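Long-range contacts in extracellular solute-binding protein, family 1 (Bifidobacterium longum subsp. infantis, PDB 6FTH), which probably captures human milk oligosaccharides outside the cell and hands them to an ABC transporter for uptake: residues S31-K36 with L88-P93; H154-K159 with Y311-V316; S323-V328 with R439-P444. All blocks are in the same frame, centred on the assembly; numbering follows the deposited sequence.

Interaction 1 (S31-K36 with L88-P93); sequences SVLVVK and LHAFFP
Val34 and Leu88 form a parallel bridge, and Leu88 provides both backbone bonds: its N donates to Leu33 O at 2.8 Å and its O accepts from Val35 N at 3.1 Å, the latter almost straight (N-H...O 175°). On the face of the sheet carrying Val34 and Leu88, Val34 CG2 meets Leu88 CD1 at 3.9 Å, while Val32 CG1 approaches Leu88 CG.

Past Leu88 the chain leaves the strand direction, because His89 adopts left-handed backbone angles. The His89 side chain can be traced outward beside Val35. Its CB lies 3.6 Å from Val35 O; CG is anti to the backbone N (chi1 -177°) and remains close to the same oxygen. At CD2 the approach is tightest, with Val35 O 3.2 Å away at the ring edge, near the imidazole plane, and Val35 CG1 at 3.8 Å from the same carbon. Beyond this, ND1 is hydrogen-bonded to Asp339 OD2 and NE2 to Glu67 OE2, so two carboxylates fix the rotation of the ring and may favour its protonation. Val35 in turn sends CG2 against Ala90 CB at 4.0 Å.

The strand order 59-66, 29-36, 86-88, 339-343 is consistent with a lobe of a type II periplasmic binding protein; strands 29-36 and 86-88 are neighbours although helices 47-56 and 67-80 and strand 59-66 lie between them in sequence. Strand 59-66 flanks 29-36 on its other edge, the antiparallel strand 339-343 continues the sheet beyond 86-88, and helix 67-80 places Trp70 against Leu33 and Val35.

Interaction 2 (H154-K159 with Y311-V316); sequences HMFINK and YIPIPV
Phe156 faces Pro313 and Asn158 faces Tyr311 as non-hydrogen-bonded pairs of two antiparallel strands, whose short axes approach to 4.6 Å with their directions 148° apart. Between them Ile157 and Ile312 form the hydrogen-bonded pair: Ile157 N donates to Ile312 O at 2.9 Å, and Ile312 N returns a bond to Ile157 O at 3.0 Å. A third bond, Ile314 N to Met155 O at 2.9 Å, continues the pattern; Pro313, in a non-hydrogen-bonded pair, costs this pairing no N-H.

On the face bearing the two isoleucines, Ile157 and Ile312 lie side by side and point the same way. Ile157 CG2 takes the crowded position between backbone N and carbonyl carbon, where it presses on Ile314 CG2 at 3.6 Å and also touches Ile312 CG1. Met155, extended beyond CG, sets SD 3.9 Å from Val316 CG2, the two side chains crossing at about a right angle.

This pairing forms one margin of a four-stranded mixed sheet, consistent with the second lobe of a type II periplasmic binding protein: strand 311-313 is outermost, and 154-158 is bonded on its other side to strand 292-297.

The opposite face carries the aromatics. Phe156 CE1 meets Pro313 CB, and helix 300-304 packs on both residues through Gln300. Asn158 CG sits 4.0 Å above one face of the Tyr311 ring, offset toward the rim, with the amide plane turned 56° from the ring. Asn158 ND2 makes a weak hydrogen bond to Tyr311 OH at 3.3 Å and a further one to Gln310 OE1. Asn158 OD1 caps Trp161 N at the start of helix 159-165, and Tyr311 OH is hydrogen-bonded to Thr292 O.

Interaction 3 (S323-V328 with R439-P444); sequences SPDKTV and RSHFDP
The imidazole of His441 has Asp325 CA over one face and the carbonyl of Thr327 at its edge. Asp325 CA stands 4.0 Å from the ring centroid, 22° off the normal and offset toward the rim, which meets the geometry of a CH-pi contact. At the edge, His441 ND1 donates to Thr327 O at 2.8 Å, with the oxygen only 12° out of the ring plane and the N-H...O angle 156°. The donor ring is carried by a type I beta turn, Arg439 to Phe442, that begins at the last residue of helix 436-439; its acceptor lies just past residues 324-326, which have helical backbone angles, in the loop after strand 311-313.

The ring lies among several backbone oxygens of residues 323-328. Pro324 O lies 3.2 Å from His441 CE1, and Asp325 O is the same distance from CG; neither makes a hydrogen bond to ND1, the angles being poor. His441 NE2 is hydrogen-bonded to Glu437 OE2, and Asp325 OD1 is 4.2 Å from NE2. Oxygen partners at both nitrogens, with two carboxylates nearby, may favour a protonated ring. A water hydrogen-bonded to His441 O at 2.6 Å may also make a weak, long bond to Asp325 O.

The apolar part is small: Val328 CG1 touches Phe442 CB at 4.2 Å, the two side chains crossing at about a right angle. Within 323-328, Ser323 O accepts from two donors that reach it from opposite faces of its carbonyl plane, Lys326 N and Thr327 OG1, the latter at 2.8 Å and also hydrogen-bonded to Ser318 OG.

From the N terminus the three contacts follow one another in series; none nests in or crosses another. Interaction 1 closes first, joining strand 29-36 to the end of strand 86-88 across 51 residues. Interaction 2 spans 151 residues to add strand 311-313 beside 154-158, on the other side of the chain's centre, with contact centres 36 Å apart. After six intervening residues interaction 3 opens; the 110 residues it encloses include strand 339-343, which returns to the sheet of interaction 1 before the chain comes back. Interactions 2 and 3 touch: Val316 CG1 packs on Thr327 CG2 at 3.7 Å, linking the segment after strand 311-313 to loop 323-328 and so to the turn leaving helix 436-439.

Interaction 1 (S31-K36 with L88-P93)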
loop_
_atom_site.group_PDB
_atom_site.type_symbol
_atom_site.label_atom_id
_atom_site.label_comp_id
_atom_site.label_asym_id
_atom_site.label_seq_id
_atom_site.Cartn_x
_atom_site.Cartn_y
_atom_site.Cartn_z
ATOM N N SER A 31 23.905 -17.959 0.631
ATOM C CA SER A 31 23.304 -17.352 1.810
ATOM C C SER A 31 22.111 -16.508 1.383
ATOM O O SER A 31 22.170 -15.802 0.374
ATOM C CB SER A 31 24.310 -16.484 2.568
ATOM O OG SER A 31 24.946 -15.537 1.721
ATOM N N VAL A 32 21.017 -16.626 2.127
ATOM C CA VAL A 32 19.762 -15.961 1.786
ATOM C C VAL A 32 19.228 -15.237 3.017
ATOM O O VAL A 32 18.767 -15.873 3.971
ATOM C CB VAL A 32 18.716 -16.938 1.238
ATOM C CG1 VAL A 32 17.477 -16.167 0.807
ATOM C CG2 VAL A 32 19.267 -17.733 0.078
ATOM N N LEU A 33 19.272 -13.908 2.989
ATOM C CA LEU A 33 18.607 -13.115 4.011
ATOM C C LEU A 33 17.144 -12.958 3.625
ATOM O O LEU A 33 16.835 -12.572 2.487
ATOM C CB LEU A 33 19.258 -11.735 4.126
ATOM C CG LEU A 33 18.489 -10.714 4.974
ATOM C CD1 LEU A 33 18.476 -11.105 6.432
ATOM C CD2 LEU A 33 19.108 -9.314 4.792
ATOM N N VAL A 34 16.247 -13.260 4.559
ATOM C CA VAL A 34 14.815 -13.072 4.345
ATOM C C VAL A 34 14.274 -12.210 5.470
ATOM O O VAL A 34 14.341 -12.596 6.641
ATOM C CB VAL A 34 14.039 -14.397 4.291
ATOM C CG1 VAL A 34 12.577 -14.137 3.897
ATOM C CG2 VAL A 34 14.708 -15.406 3.374
ATOM N N VAL A 35 13.739 -11.055 5.114
ATOM C CA VAL A 35 13.027 -10.188 6.041
ATOM C C VAL A 35 11.600 -10.718 6.098
ATOM O O VAL A 35 10.934 -10.842 5.059
ATOM C CB VAL A 35 13.070 -8.724 5.577
ATOM C CG1 VAL A 35 12.372 -7.818 6.564
ATOM C CG2 VAL A 35 14.519 -8.270 5.336
ATOM N N LYS A 36 11.151 -11.082 7.296
ATOM C CA LYS A 36 9.951 -11.883 7.491
ATOM C C LYS A 36 8.724 -11.056 7.875
ATOM O O LYS A 36 8.791 -10.128 8.694
ATOM C CB LYS A 36 10.193 -12.926 8.585
ATOM C CG LYS A 36 11.251 -13.976 8.262
ATOM C CD LYS A 36 10.859 -15.003 7.170
ATOM C CE LYS A 36 9.699 -15.901 7.574
ATOM N NZ LYS A 36 9.970 -16.537 8.921
ATOM N N LEU A 88 15.843 -11.151 0.331
ATOM C CA LEU A 88 14.424 -11.104 -0.002
ATOM C C LEU A 88 13.706 -10.115 0.916
ATOM O O LEU A 88 13.826 -10.207 2.149
ATOM C CB LEU A 88 13.787 -12.483 0.165
ATOM C CG LEU A 88 14.465 -13.674 -0.528
ATOM C CD1 LEU A 88 13.595 -14.918 -0.318
ATOM C CD2 LEU A 88 14.771 -13.440 -2.040
ATOM N N HIS A 89 12.932 -9.187 0.331
ATOM C CA HIS A 89 12.139 -8.223 1.108
ATOM C C HIS A 89 13.056 -7.282 1.895
ATOM O O HIS A 89 12.715 -6.813 2.989
ATOM C CB HIS A 89 11.104 -8.934 2.005
ATOM C CG HIS A 89 10.184 -8.020 2.783
ATOM N ND1 HIS A 89 9.796 -6.772 2.339
ATOM C CD2 HIS A 89 9.569 -8.193 3.978
ATOM C CE1 HIS A 89 8.994 -6.214 3.229
ATOM N NE2 HIS A 89 8.842 -7.052 4.235
ATOM N N ALA A 90 14.224 -7.003 1.319
ATOM C CA ALA A 90 15.263 -6.250 2.005
ATOM C C ALA A 90 15.584 -4.922 1.341
ATOM O O ALA A 90 15.638 -3.892 2.038
ATOM C CB ALA A 90 16.526 -7.118 2.104
ATOM N N PHE A 91 15.812 -4.913 0.028
ATOM C CA PHE A 91 16.334 -3.752 -0.687
ATOM C C PHE A 91 15.395 -3.290 -1.794
ATOM O O PHE A 91 14.981 -4.079 -2.655
ATOM C CB PHE A 91 17.712 -4.052 -1.272
ATOM C CG PHE A 91 18.713 -4.467 -0.236
ATOM C CD1 PHE A 91 19.132 -3.570 0.725
ATOM C CD2 PHE A 91 19.253 -5.733 -0.237
ATOM C CE1 PHE A 91 20.035 -3.962 1.702
ATOM C CE2 PHE A 91 20.165 -6.120 0.727
ATOM C CZ PHE A 91 20.565 -5.221 1.688
ATOM N N PHE A 92 15.069 -2.010 -1.763
ATOM C CA PHE A 92 14.301 -1.386 -2.817
ATOM C C PHE A 92 15.235 -0.866 -3.891
ATOM O O PHE A 92 16.440 -0.684 -3.654
ATOM C CB PHE A 92 13.510 -0.213 -2.251
ATOM C CG PHE A 92 12.342 -0.621 -1.433
ATOM C CD1 PHE A 92 12.483 -0.880 -0.081
ATOM C CD2 PHE A 92 11.093 -0.778 -2.012
ATOM C CE1 PHE A 92 11.393 -1.280 0.676
ATOM C CE2 PHE A 92 9.999 -1.180 -1.247
ATOM C CZ PHE A 92 10.156 -1.432 0.084
ATOM N N PRO A 93 14.710 -0.591 -5.086
ATOM C CA PRO A 93 15.564 -0.017 -6.128
ATOM C C PRO A 93 16.303 1.224 -5.663
ATOM O O PRO A 93 17.486 1.377 -5.977
ATOM C CB PRO A 93 14.567 0.286 -7.252
ATOM C CG PRO A 93 13.501 -0.791 -7.089
ATOM C CD PRO A 93 13.374 -0.960 -5.591
#

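Interaction 2 (H154-K159 with Y311-V316)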
loop_
_atom_site.group_PDB
_atom_site.type_symbol
_atom_site.label_atom_id
_atom_site.label_comp_id
_atom_site.label_asym_id
_atom_site.label_seq_id
_atom_site.Cartn_x
_atom_site.Cartn_y
_atom_site.Cartn_z
ATOM N N HIS A 154 -10.262 2.598 0.781
ATOM C CA HIS A 154 -11.713 2.560 0.622
ATOM C C HIS A 154 -12.385 3.412 1.685
ATOM O O HIS A 154 -11.817 3.666 2.746
ATOM C CB HIS A 154 -12.272 1.127 0.728
ATOM C CG HIS A 154 -11.460 0.168 -0.040
ATOM N ND1 HIS A 154 -10.300 -0.378 0.460
ATOM C CD2 HIS A 154 -11.546 -0.243 -1.328
ATOM C CE1 HIS A 154 -9.728 -1.117 -0.470
ATOM N NE2 HIS A 154 -10.454 -1.041 -1.567
ATOM N N MET A 155 -13.619 3.835 1.395
ATOM C CA MET A 155 -14.453 4.581 2.326
ATOM C C MET A 155 -15.670 3.720 2.629
ATOM O O MET A 155 -16.421 3.367 1.718
ATOM C CB MET A 155 -14.883 5.905 1.693
ATOM C CG MET A 155 -15.705 6.792 2.594
ATOM S SD MET A 155 -16.096 8.331 1.737
ATOM C CE MET A 155 -16.897 9.283 3.038
ATOM N N PHE A 156 -15.863 3.389 3.901
ATOM C CA PHE A 156 -16.971 2.545 4.338
ATOM C C PHE A 156 -18.040 3.366 5.048
ATOM O O PHE A 156 -17.745 4.349 5.737
ATOM C CB PHE A 156 -16.463 1.454 5.283
ATOM C CG PHE A 156 -15.435 0.554 4.661
ATOM C CD1 PHE A 156 -15.726 -0.147 3.510
ATOM C CD2 PHE A 156 -14.171 0.425 5.214
ATOM C CE1 PHE A 156 -14.772 -0.990 2.922
ATOM C CE2 PHE A 156 -13.219 -0.406 4.633
ATOM C CZ PHE A 156 -13.517 -1.097 3.471
ATOM N N ILE A 157 -19.293 2.932 4.903
ATOM C CA ILE A 157 -20.400 3.522 5.648
ATOM C C ILE A 157 -21.276 2.410 6.207
ATOM O O ILE A 157 -21.378 1.322 5.628
ATOM C CB ILE A 157 -21.203 4.515 4.794
ATOM C CG1 ILE A 157 -22.132 5.383 5.648
ATOM C CG2 ILE A 157 -21.974 3.820 3.714
ATOM C CD1 ILE A 157 -22.480 6.662 4.945
ATOM N N ASN A 158 -21.899 2.691 7.353
ATOM C CA ASN A 158 -22.833 1.763 7.991
ATOM C C ASN A 158 -24.164 1.876 7.261
ATOM O O ASN A 158 -24.952 2.799 7.497
ATOM C CB ASN A 158 -22.969 2.030 9.484
ATOM C CG ASN A 158 -23.715 0.914 10.157
ATOM O OD1 ASN A 158 -24.730 0.455 9.620
ATOM N ND2 ASN A 158 -23.179 0.411 11.248
ATOM N N LYS A 159 -24.373 0.953 6.313
ATOM C CA LYS A 159 -25.593 0.900 5.531
ATOM C C LYS A 159 -26.801 0.507 6.391
ATOM O O LYS A 159 -27.924 0.947 6.110
ATOM C CB LYS A 159 -25.399 -0.087 4.369
ATOM C CG LYS A 159 -26.560 -0.148 3.366
ATOM C CD LYS A 159 -26.868 1.201 2.735
ATOM C CE LYS A 159 -27.653 1.085 1.439
ATOM N NZ LYS A 159 -28.906 0.268 1.616
ATOM N N TYR A 311 -21.742 -2.873 6.860
ATOM C CA TYR A 311 -20.929 -1.850 6.206
ATOM C C TYR A 311 -20.751 -2.147 4.729
ATOM O O TYR A 311 -20.574 -3.308 4.329
ATOM C CB TYR A 311 -19.558 -1.708 6.879
ATOM C CG TYR A 311 -19.647 -1.106 8.253
ATOM C CD1 TYR A 311 -19.921 -1.901 9.362
ATOM C CD2 TYR A 311 -19.494 0.252 8.446
ATOM C CE1 TYR A 311 -20.006 -1.350 10.628
ATOM C CE2 TYR A 311 -19.559 0.816 9.710
ATOM C CZ TYR A 311 -19.843 0.008 10.804
ATOM O OH TYR A 311 -19.945 0.560 12.069
ATOM N N ILE A 312 -20.770 -1.078 3.930
ATOM C CA ILE A 312 -20.480 -1.174 2.505
ATOM C C ILE A 312 -19.416 -0.155 2.118
ATOM O O ILE A 312 -19.275 0.901 2.769
ATOM C CB ILE A 312 -21.734 -0.968 1.645
ATOM C CG1 ILE A 312 -22.267 0.467 1.781
ATOM C CG2 ILE A 312 -22.805 -1.999 2.044
ATOM C CD1 ILE A 312 -23.433 0.806 0.860
ATOM N N PRO A 313 -18.665 -0.416 1.048
ATOM C CA PRO A 313 -17.790 0.612 0.485
ATOM C C PRO A 313 -18.644 1.506 -0.388
ATOM O O PRO A 313 -19.480 1.018 -1.157
ATOM C CB PRO A 313 -16.811 -0.199 -0.382
ATOM C CG PRO A 313 -17.288 -1.675 -0.310
ATOM C CD PRO A 313 -18.680 -1.628 0.222
ATOM N N ILE A 314 -18.436 2.812 -0.270
ATOM C CA ILE A 314 -19.141 3.754 -1.136
ATOM C C ILE A 314 -18.203 4.589 -1.991
ATOM O O ILE A 314 -17.094 4.944 -1.558
ATOM C CB ILE A 314 -20.054 4.709 -0.354
ATOM C CG1 ILE A 314 -19.263 5.479 0.698
ATOM C CG2 ILE A 314 -21.225 3.934 0.230
ATOM C CD1 ILE A 314 -20.039 6.643 1.308
ATOM N N PRO A 315 -18.643 4.978 -3.180
ATOM C CA PRO A 315 -17.908 6.008 -3.915
ATOM C C PRO A 315 -17.768 7.251 -3.041
ATOM O O PRO A 315 -18.642 7.565 -2.222
ATOM C CB PRO A 315 -18.810 6.281 -5.115
ATOM C CG PRO A 315 -19.649 4.993 -5.267
ATOM C CD PRO A 315 -19.875 4.560 -3.883
ATOM N N VAL A 316 -16.677 7.985 -3.217
ATOM C CA VAL A 316 -16.480 9.142 -2.337
ATOM C C VAL A 316 -17.472 10.240 -2.710
ATOM O O VAL A 316 -17.708 10.476 -3.901
ATOM C CB VAL A 316 -15.036 9.649 -2.412
ATOM C CG1 VAL A 316 -14.730 10.390 -3.744
ATOM C CG2 VAL A 316 -14.706 10.548 -1.197
#

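Interaction 3 (S323-V328 with R439-P444)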
loop_
_atom_site.group_PDB
_atom_site.type_symbol
_atom_site.label_atom_id
_atom_site.label_comp_id
_atom_site.label_asym_id
_atom_site.label_seq_id
_atom_site.Cartn_x
_atom_site.Cartn_y
_atom_site.Cartn_z
ATOM N N SER A 323 -18.230 17.814 -10.474
ATOM C CA SER A 323 -19.277 16.968 -10.989
ATOM C C SER A 323 -19.002 15.503 -10.655
ATOM O O SER A 323 -17.857 15.109 -10.393
ATOM C CB SER A 323 -19.359 17.099 -12.505
ATOM O OG SER A 323 -18.190 16.551 -13.087
ATOM N N PRO A 324 -20.039 14.662 -10.664
ATOM C CA PRO A 324 -19.790 13.222 -10.490
ATOM C C PRO A 324 -18.723 12.694 -11.438
ATOM O O PRO A 324 -17.864 11.893 -11.029
ATOM C CB PRO A 324 -21.159 12.590 -10.731
ATOM C CG PRO A 324 -22.136 13.678 -10.317
ATOM C CD PRO A 324 -21.481 14.973 -10.719
ATOM N N ASP A 325 -18.738 13.136 -12.699
ATOM C CA ASP A 325 -17.793 12.624 -13.680
ATOM C C ASP A 325 -16.368 13.098 -13.422
ATOM O O ASP A 325 -15.425 12.455 -13.891
ATOM C CB ASP A 325 -18.228 13.043 -15.085
ATOM C CG ASP A 325 -19.341 12.166 -15.652
ATOM O OD1 ASP A 325 -19.751 11.196 -14.991
ATOM O OD2 ASP A 325 -19.803 12.453 -16.779
ATOM N N LYS A 326 -16.185 14.193 -12.692
ATOM C CA LYS A 326 -14.868 14.714 -12.371
ATOM C C LYS A 326 -14.384 14.245 -11.007
ATOM O O LYS A 326 -13.232 14.503 -10.650
ATOM C CB LYS A 326 -14.840 16.259 -12.437
ATOM C CG LYS A 326 -15.007 16.863 -13.825
ATOM C CD LYS A 326 -15.046 18.427 -13.778
ATOM C CE LYS A 326 -16.467 19.028 -13.495
ATOM N NZ LYS A 326 -16.722 19.858 -12.205
ATOM N N THR A 327 -15.239 13.566 -10.243
ATOM C CA THR A 327 -14.861 13.020 -8.947
ATOM C C THR A 327 -14.135 11.704 -9.181
ATOM O O THR A 327 -14.564 10.880 -9.992
ATOM C CB THR A 327 -16.127 12.781 -8.122
ATOM O OG1 THR A 327 -16.905 13.986 -8.034
ATOM C CG2 THR A 327 -15.779 12.367 -6.691
ATOM N N VAL A 328 -13.032 11.506 -8.472
ATOM C CA VAL A 328 -12.144 10.374 -8.721
ATOM C C VAL A 328 -12.063 9.533 -7.457
ATOM O O VAL A 328 -12.720 9.836 -6.464
ATOM C CB VAL A 328 -10.755 10.828 -9.208
ATOM C CG1 VAL A 328 -10.918 11.555 -10.554
ATOM C CG2 VAL A 328 -10.027 11.730 -8.160
ATOM N N ARG A 439 -12.796 5.413 -10.495
ATOM C CA ARG A 439 -11.447 5.231 -11.034
ATOM C C ARG A 439 -11.409 5.381 -12.545
ATOM O O ARG A 439 -10.369 5.770 -13.095
ATOM C CB ARG A 439 -10.850 3.893 -10.582
ATOM C CG ARG A 439 -10.378 3.935 -9.124
ATOM C CD ARG A 439 -9.984 2.628 -8.537
ATOM N NE ARG A 439 -9.048 1.826 -9.326
ATOM C CZ ARG A 439 -7.761 1.587 -9.022
ATOM N NH1 ARG A 439 -7.182 2.151 -8.000
ATOM N NH2 ARG A 439 -7.047 0.741 -9.740
ATOM N N SER A 440 -12.536 5.179 -13.223
ATOM C CA SER A 440 -12.564 5.341 -14.669
ATOM C C SER A 440 -12.615 6.792 -15.095
ATOM O O SER A 440 -12.524 7.060 -16.296
ATOM C CB SER A 440 -13.746 4.576 -15.285
ATOM O OG SER A 440 -14.982 5.249 -15.117
ATOM N N HIS A 441 -12.709 7.734 -14.157
ATOM C CA HIS A 441 -12.786 9.158 -14.457
ATOM C C HIS A 441 -11.420 9.819 -14.577
ATOM O O HIS A 441 -11.357 11.052 -14.660
ATOM C CB HIS A 441 -13.579 9.852 -13.360
ATOM C CG HIS A 441 -14.988 9.358 -13.237
ATOM N ND1 HIS A 441 -15.805 9.718 -12.189
ATOM C CD2 HIS A 441 -15.738 8.570 -14.048
ATOM C CE1 HIS A 441 -16.983 9.144 -12.335
ATOM N NE2 HIS A 441 -16.974 8.449 -13.459
ATOM N N PHE A 442 -10.335 9.055 -14.508
ATOM C CA PHE A 442 -9.000 9.616 -14.679
ATOM C C PHE A 442 -8.137 8.701 -15.538
ATOM O O PHE A 442 -8.355 7.481 -15.607
ATOM C CB PHE A 442 -8.303 9.918 -13.338
ATOM C CG PHE A 442 -7.836 8.703 -12.590
ATOM C CD1 PHE A 442 -6.593 8.162 -12.833
ATOM C CD2 PHE A 442 -8.623 8.119 -11.616
ATOM C CE1 PHE A 442 -6.134 7.056 -12.134
ATOM C CE2 PHE A 442 -8.176 7.040 -10.910
ATOM C CZ PHE A 442 -6.942 6.488 -11.165
ATOM N N ASP A 443 -7.152 9.297 -16.186
ATOM C CA ASP A 443 -6.216 8.569 -17.018
ATOM C C ASP A 443 -5.052 8.085 -16.161
ATOM O O ASP A 443 -4.450 8.883 -15.432
ATOM C CB ASP A 443 -5.713 9.475 -18.138
ATOM C CG ASP A 443 -4.812 8.763 -19.092
ATOM O OD1 ASP A 443 -3.691 8.365 -18.713
ATOM O OD2 ASP A 443 -5.228 8.611 -20.274
ATOM N N PRO A 444 -4.723 6.788 -16.173
ATOM C CA PRO A 444 -3.751 6.268 -15.202
ATOM C C PRO A 444 -2.320 6.666 -15.480
ATOM O O PRO A 444 -1.441 6.401 -14.639
ATOM C CB PRO A 444 -3.939 4.753 -15.289
ATOM C CG PRO A 444 -4.519 4.530 -16.605
ATOM C CD PRO A 444 -5.325 5.730 -16.989
HETATM O O HOH W 1 -12.231 13.455 -14.434
#